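Local coordinates for protein cytochrome c2 (PDB 1CXC) that carries electrons on a covalently bound heme c, serving as electron donor to the oxidized bacteriochlorophyll in the photophosphorylation pathway of a purple photosynthetic bacterium, at residues M61-H75 against T84-A96. Residues are numbered along the deposited sequence; the frame is centred on the assembly and turned at random.
Sequences MKEAGAKGLAWDEEH and TKFLKEYTGDAKA. With HEC (heme c), chain B.
Tyr90 reaches across from helix 84-91 and lays one face of its ring on Leu69, whose CB comes within 3.6 Å of Tyr90 CZ. With CG anti to the backbone N (chi1 -166°), the ring also meets Ala64 CB through CD2, while Lys67 CB and His75 NE2 lie at its edge. One turn earlier, Leu69 CD2 lies near the ring plane of Phe86, 3.8 Å from Phe86 CE2, and His75 CD2 is at the edge of that ring too. Leu69 CD2 also rests over one face of Trp71; the opposite face carries the heme methyl CMA. On helix 61-66, Ala64 CB also packs against Leu87 CD1, and Thr91 OG1 lies 3.4 Å from Glu63 CD. The two helix segments cross at 41°, and their CA atoms come closest at Ala64 and Thr91, 5.3 Å apart, where the small alanine admits the other backbone.

Behind this shell, Gly68, with positive phi, forms a Schellman motif and turns the chain into Leu69. Asp72 caps the next helix: its OD1 accepts from both His75 N and His75 ND1, the latter at 2.7 Å and in the imidazole plane, which fixes the ring's rotation beside Phe86 and Tyr90. An alanine in place of Tyr90 would probably open a gap over Leu69 and leave His75 without its neighbour at NE2. Trp71 NE1 donates to heme propionate O2A (3.1 Å), a bond familiar from class I cytochromes c. No clear hydrogen bond joins the segments, so apolar and aromatic contacts chiefly hold them together, linking helix 84-91 through Leu69 and Trp71 to the heme pocket.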
loop_
_atom_site.group_PDB
_atom_site.type_symbol
_atom_site.label_atom_id
_atom_site.label_comp_id
_atom_site.label_asym_id
_atom_site.label_seq_id
_atom_site.Cartn_x
_atom_site.Cartn_y
_atom_site.Cartn_z
ATOM N N MET A 61 3.480 -11.216 -3.735
ATOM C CA MET A 61 3.855 -9.813 -3.820
ATOM C C MET A 61 5.266 -9.679 -4.352
ATOM O O MET A 61 5.601 -8.723 -5.040
ATOM C CB MET A 61 3.750 -9.184 -2.425
ATOM C CG MET A 61 4.085 -7.703 -2.415
ATOM S SD MET A 61 2.810 -6.709 -3.196
ATOM C CE MET A 61 1.685 -6.540 -1.840
ATOM N N LYS A 62 6.170 -10.545 -3.920
ATOM C CA LYS A 62 7.527 -10.464 -4.421
ATOM C C LYS A 62 7.537 -10.715 -5.929
ATOM O O LYS A 62 8.176 -9.999 -6.708
ATOM C CB LYS A 62 8.380 -11.497 -3.710
ATOM C CG LYS A 62 8.838 -11.072 -2.323
ATOM C CD LYS A 62 9.539 -12.246 -1.638
ATOM C CE LYS A 62 9.706 -11.963 -0.152
ATOM N NZ LYS A 62 10.372 -13.055 0.544
ATOM N N GLU A 63 6.758 -11.704 -6.364
ATOM C CA GLU A 63 6.640 -12.041 -7.762
ATOM C C GLU A 63 6.151 -10.850 -8.582
ATOM O O GLU A 63 6.516 -10.698 -9.750
ATOM C CB GLU A 63 5.633 -13.161 -7.855
ATOM C CG GLU A 63 5.651 -13.870 -9.192
ATOM C CD GLU A 63 4.584 -14.952 -9.324
ATOM O OE1 GLU A 63 4.269 -15.616 -8.329
ATOM O OE2 GLU A 63 4.161 -15.203 -10.452
ATOM N N ALA A 64 5.034 -10.255 -8.161
ATOM C CA ALA A 64 4.505 -9.109 -8.868
ATOM C C ALA A 64 5.548 -8.015 -9.033
ATOM O O ALA A 64 5.519 -7.274 -10.012
ATOM C CB ALA A 64 3.338 -8.531 -8.078
ATOM N N GLY A 65 6.281 -7.690 -7.971
ATOM C CA GLY A 65 7.312 -6.679 -8.080
ATOM C C GLY A 65 8.345 -7.110 -9.123
ATOM O O GLY A 65 8.910 -6.254 -9.816
ATOM N N ALA A 66 8.805 -8.377 -9.067
ATOM C CA ALA A 66 9.769 -8.863 -10.078
ATOM C C ALA A 66 9.227 -8.675 -11.490
ATOM O O ALA A 66 9.981 -8.420 -12.420
ATOM C CB ALA A 66 10.043 -10.350 -9.924
ATOM N N LYS A 67 7.923 -8.855 -11.667
ATOM C CA LYS A 67 7.288 -8.659 -12.946
ATOM C C LYS A 67 7.402 -7.205 -13.354
ATOM O O LYS A 67 6.833 -6.817 -14.360
ATOM C CB LYS A 67 5.807 -9.003 -12.853
ATOM C CG LYS A 67 5.385 -10.217 -13.661
ATOM C CD LYS A 67 5.013 -11.379 -12.750
ATOM C CE LYS A 67 5.888 -12.593 -13.042
ATOM N NZ LYS A 67 7.038 -12.654 -12.148
ATOM N N GLY A 68 7.614 -6.325 -12.391
ATOM C CA GLY A 68 7.740 -4.927 -12.730
ATOM C C GLY A 68 6.639 -4.045 -12.152
ATOM O O GLY A 68 6.676 -2.840 -12.362
ATOM N N LEU A 69 5.865 -4.528 -11.175
ATOM C CA LEU A 69 4.815 -3.687 -10.604
ATOM C C LEU A 69 5.327 -2.622 -9.638
ATOM O O LEU A 69 6.187 -2.894 -8.806
ATOM C CB LEU A 69 3.806 -4.531 -9.856
ATOM C CG LEU A 69 2.881 -3.771 -8.893
ATOM C CD1 LEU A 69 1.959 -2.853 -9.673
ATOM C CD2 LEU A 69 2.083 -4.735 -8.020
ATOM N N ALA A 70 5.126 -1.358 -9.974
ATOM C CA ALA A 70 5.517 -0.247 -9.114
ATOM C C ALA A 70 4.202 0.451 -8.751
ATOM O O ALA A 70 3.355 0.682 -9.604
ATOM C CB ALA A 70 6.393 0.696 -9.911
ATOM N N TRP A 71 4.017 0.925 -7.526
ATOM C CA TRP A 71 2.712 1.457 -7.165
ATOM C C TRP A 71 2.276 2.779 -7.758
ATOM O O TRP A 71 3.039 3.761 -7.752
ATOM C CB TRP A 71 2.618 1.530 -5.635
ATOM C CG TRP A 71 2.635 0.144 -5.003
ATOM C CD1 TRP A 71 3.728 -0.284 -4.298
ATOM C CD2 TRP A 71 1.658 -0.811 -5.121
ATOM N NE1 TRP A 71 3.429 -1.521 -3.977
ATOM C CE2 TRP A 71 2.219 -1.871 -4.425
ATOM C CE3 TRP A 71 0.419 -0.938 -5.746
ATOM C CZ2 TRP A 71 1.564 -3.070 -4.311
ATOM C CZ3 TRP A 71 -0.246 -2.149 -5.643
ATOM C CH2 TRP A 71 0.322 -3.197 -4.923
ATOM N N ASP A 72 1.198 2.754 -8.551
ATOM C CA ASP A 72 0.629 3.985 -9.043
ATOM C C ASP A 72 -0.830 3.996 -8.583
ATOM O O ASP A 72 -1.303 2.990 -8.045
ATOM C CB ASP A 72 0.726 4.157 -10.555
ATOM C CG ASP A 72 0.365 2.929 -11.352
ATOM O OD1 ASP A 72 -0.397 2.119 -10.841
ATOM O OD2 ASP A 72 0.478 3.016 -12.575
ATOM N N GLU A 73 -1.620 5.007 -8.933
ATOM C CA GLU A 73 -2.982 5.053 -8.460
ATOM C C GLU A 73 -3.861 3.964 -9.006
ATOM O O GLU A 73 -4.588 3.303 -8.272
ATOM C CB GLU A 73 -3.605 6.384 -8.800
ATOM C CG GLU A 73 -5.003 6.530 -8.202
ATOM C CD GLU A 73 -5.536 7.953 -8.182
ATOM O OE1 GLU A 73 -4.951 8.822 -8.821
ATOM O OE2 GLU A 73 -6.674 8.135 -7.743
ATOM N N GLU A 74 -3.748 3.608 -10.273
ATOM C CA GLU A 74 -4.660 2.584 -10.747
ATOM C C GLU A 74 -4.416 1.227 -10.144
ATOM O O GLU A 74 -5.383 0.536 -9.815
ATOM C CB GLU A 74 -4.582 2.420 -12.264
ATOM N N HIS A 75 -3.149 0.842 -9.931
ATOM C CA HIS A 75 -2.867 -0.471 -9.361
ATOM C C HIS A 75 -3.152 -0.468 -7.867
ATOM O O HIS A 75 -3.678 -1.431 -7.343
ATOM C CB HIS A 75 -1.414 -0.892 -9.598
ATOM C CG HIS A 75 -1.145 -1.230 -11.070
ATOM N ND1 HIS A 75 -0.847 -0.321 -11.975
ATOM C CD2 HIS A 75 -1.391 -2.405 -11.728
ATOM C CE1 HIS A 75 -0.886 -0.868 -13.164
ATOM N NE2 HIS A 75 -1.202 -2.129 -13.003
ATOM N N THR A 84 -5.840 -10.314 -2.795
ATOM C CA THR A 84 -5.509 -11.606 -3.338
ATOM C C THR A 84 -5.970 -11.741 -4.769
ATOM O O THR A 84 -5.225 -12.211 -5.617
ATOM C CB THR A 84 -6.102 -12.701 -2.460
ATOM O OG1 THR A 84 -5.267 -12.732 -1.325
ATOM C CG2 THR A 84 -6.046 -14.053 -3.127
ATOM N N LYS A 85 -7.082 -11.118 -5.112
ATOM C CA LYS A 85 -7.540 -11.201 -6.474
ATOM C C LYS A 85 -6.578 -10.409 -7.335
ATOM O O LYS A 85 -6.318 -10.753 -8.495
ATOM C CB LYS A 85 -8.938 -10.606 -6.573
ATOM C CG LYS A 85 -9.539 -10.640 -7.978
ATOM C CD LYS A 85 -10.994 -10.185 -7.950
ATOM C CE LYS A 85 -11.233 -9.076 -8.961
ATOM N N PHE A 86 -6.252 -9.193 -6.881
ATOM C CA PHE A 86 -5.337 -8.363 -7.629
ATOM C C PHE A 86 -4.047 -9.102 -7.922
ATOM O O PHE A 86 -3.577 -9.076 -9.044
ATOM C CB PHE A 86 -4.986 -7.112 -6.835
ATOM C CG PHE A 86 -3.900 -6.297 -7.510
ATOM C CD1 PHE A 86 -4.238 -5.385 -8.493
ATOM C CD2 PHE A 86 -2.580 -6.493 -7.172
ATOM C CE1 PHE A 86 -3.253 -4.660 -9.128
ATOM C CE2 PHE A 86 -1.598 -5.771 -7.813
ATOM C CZ PHE A 86 -1.938 -4.855 -8.780
ATOM N N LEU A 87 -3.466 -9.769 -6.922
ATOM C CA LEU A 87 -2.195 -10.464 -7.088
ATOM C C LEU A 87 -2.333 -11.643 -8.039
ATOM O O LEU A 87 -1.432 -11.898 -8.845
ATOM C CB LEU A 87 -1.718 -10.977 -5.751
ATOM C CG LEU A 87 -0.562 -10.314 -5.014
ATOM C CD1 LEU A 87 -0.195 -8.949 -5.550
ATOM C CD2 LEU A 87 -0.849 -10.314 -3.520
ATOM N N LYS A 88 -3.478 -12.329 -8.048
ATOM C CA LYS A 88 -3.633 -13.440 -8.983
ATOM C C LYS A 88 -3.710 -12.942 -10.435
ATOM O O LYS A 88 -3.092 -13.483 -11.350
ATOM C CB LYS A 88 -4.913 -14.173 -8.696
ATOM C CG LYS A 88 -4.885 -14.994 -7.439
ATOM C CD LYS A 88 -6.103 -15.884 -7.508
ATOM C CE LYS A 88 -6.486 -16.385 -6.132
ATOM N NZ LYS A 88 -5.538 -17.367 -5.646
ATOM N N GLU A 89 -4.400 -11.840 -10.690
ATOM C CA GLU A 89 -4.502 -11.386 -12.055
ATOM C C GLU A 89 -3.195 -10.841 -12.559
ATOM O O GLU A 89 -2.897 -10.932 -13.742
ATOM C CB GLU A 89 -5.581 -10.320 -12.181
ATOM C CG GLU A 89 -6.961 -10.833 -11.780
ATOM C CD GLU A 89 -8.064 -9.776 -11.758
ATOM N N TYR A 90 -2.609 -9.939 -11.785
ATOM C CA TYR A 90 -1.363 -9.328 -12.176
ATOM C C TYR A 90 -0.286 -10.360 -12.464
ATOM O O TYR A 90 0.578 -10.141 -13.309
ATOM C CB TYR A 90 -0.889 -8.404 -11.067
ATOM C CG TYR A 90 0.209 -7.480 -11.547
ATOM C CD1 TYR A 90 -0.123 -6.305 -12.198
ATOM C CD2 TYR A 90 1.525 -7.882 -11.473
ATOM C CE1 TYR A 90 0.867 -5.548 -12.794
ATOM C CE2 TYR A 90 2.509 -7.128 -12.070
ATOM C CZ TYR A 90 2.170 -5.975 -12.721
ATOM O OH TYR A 90 3.157 -5.187 -13.258
ATOM N N THR A 91 -0.004 -11.142 -11.444
ATOM C CA THR A 91 1.009 -12.169 -11.483
ATOM C C THR A 91 0.761 -13.235 -12.564
ATOM O O THR A 91 1.699 -13.796 -13.134
ATOM C CB THR A 91 0.960 -12.728 -10.065
ATOM O OG1 THR A 91 2.208 -12.477 -9.466
ATOM C CG2 THR A 91 0.530 -14.160 -9.998
ATOM N N GLY A 92 -0.491 -13.409 -13.007
ATOM C CA GLY A 92 -0.760 -14.439 -14.000
ATOM C C GLY A 92 -0.690 -15.845 -13.407
ATOM O O GLY A 92 -0.965 -16.828 -14.083
ATOM N N ASP A 93 -0.665 -15.936 -12.087
ATOM C CA ASP A 93 -0.623 -17.222 -11.430
ATOM C C ASP A 93 -1.846 -17.313 -10.535
ATOM O O ASP A 93 -1.884 -16.718 -9.470
ATOM C CB ASP A 93 0.636 -17.305 -10.609
ATOM C CG ASP A 93 0.650 -18.416 -9.581
ATOM O OD1 ASP A 93 -0.144 -19.339 -9.704
ATOM O OD2 ASP A 93 1.676 -18.545 -8.924
ATOM N N ALA A 94 -2.754 -18.237 -10.794
ATOM C CA ALA A 94 -3.968 -18.302 -10.007
ATOM C C ALA A 94 -3.782 -18.733 -8.582
ATOM O O ALA A 94 -4.745 -18.822 -7.845
ATOM C CB ALA A 94 -4.942 -19.265 -10.646
ATOM N N LYS A 95 -2.697 -19.386 -8.288
ATOM C CA LYS A 95 -2.485 -19.833 -6.920
ATOM C C LYS A 95 -1.961 -18.723 -6.012
ATOM O O LYS A 95 -1.524 -19.009 -4.899
ATOM C CB LYS A 95 -1.481 -20.986 -6.890
ATOM C CG LYS A 95 -1.835 -22.151 -7.805
ATOM N N ALA A 96 -1.609 -17.573 -6.591
ATOM C CA ALA A 96 -1.089 -16.473 -5.804
ATOM C C ALA A 96 -2.002 -16.055 -4.660
ATOM O O ALA A 96 -3.227 -15.956 -4.812
ATOM C CB ALA A 96 -0.924 -15.254 -6.687
HETATM FE FE HEC B . -1.663 -3.281 3.697
HETATM C CHA HEC B . 0.959 -4.549 1.976
HETATM C CHB HEC B . -1.773 -0.600 1.599
HETATM C CHC HEC B . -4.432 -2.103 5.339
HETATM C CHD HEC B . -1.390 -5.789 6.009
HETATM N NA HEC B . -0.655 -2.707 2.098
HETATM C C1A HEC B . 0.408 -3.370 1.504
HETATM C C2A HEC B . 0.871 -2.656 0.327
HETATM C C3A HEC B . 0.089 -1.559 0.199
HETATM C C4A HEC B . -0.832 -1.583 1.322
HETATM C CMA HEC B . 0.118 -0.578 -0.965
HETATM C CAA HEC B . 2.064 -3.003 -0.551
HETATM C CBA HEC B . 3.269 -2.161 -0.162
HETATM C CGA HEC B . 4.612 -2.636 -0.693
HETATM O O1A HEC B . 5.574 -2.572 0.043
HETATM O O2A HEC B . 4.638 -3.241 -1.760
HETATM N NB HEC B . -2.848 -1.718 3.498
HETATM C C1B HEC B . -2.699 -0.654 2.620
HETATM C C2B HEC B . -3.708 0.365 2.857
HETATM C C3B HEC B . -4.524 -0.079 3.863
HETATM C C4B HEC B . -3.968 -1.368 4.262
HETATM C CMB HEC B . -3.826 1.692 2.097
HETATM C CAB HEC B . -5.703 0.556 4.347
HETATM C CBB HEC B . -6.889 0.763 3.504
HETATM N NC HEC B . -2.704 -3.855 5.291
HETATM C C1C HEC B . -3.839 -3.251 5.822
HETATM C C2C HEC B . -4.250 -3.907 7.048
HETATM C C3C HEC B . -3.398 -4.941 7.237
HETATM C C4C HEC B . -2.435 -4.894 6.155
HETATM C CMC HEC B . -5.285 -3.388 8.035
HETATM C CAC HEC B . -3.406 -5.848 8.292
HETATM C CBC HEC B . -4.565 -6.664 8.622
HETATM N ND HEC B . -0.472 -4.809 3.948
HETATM C C1D HEC B . -0.477 -5.759 4.967
HETATM C C2D HEC B . 0.532 -6.772 4.745
HETATM C C3D HEC B . 1.146 -6.468 3.580
HETATM C C4D HEC B . 0.543 -5.237 3.106
HETATM C CMD HEC B . 0.823 -7.983 5.629
HETATM C CAD HEC B . 2.047 -7.396 2.779
HETATM C CBD HEC B . 1.290 -8.034 1.616
HETATM C CGD HEC B . 1.902 -9.340 1.090
HETATM O O1D HEC B . 1.230 -10.035 0.342
HETATM O O2D HEC B . 3.113 -9.477 1.133
#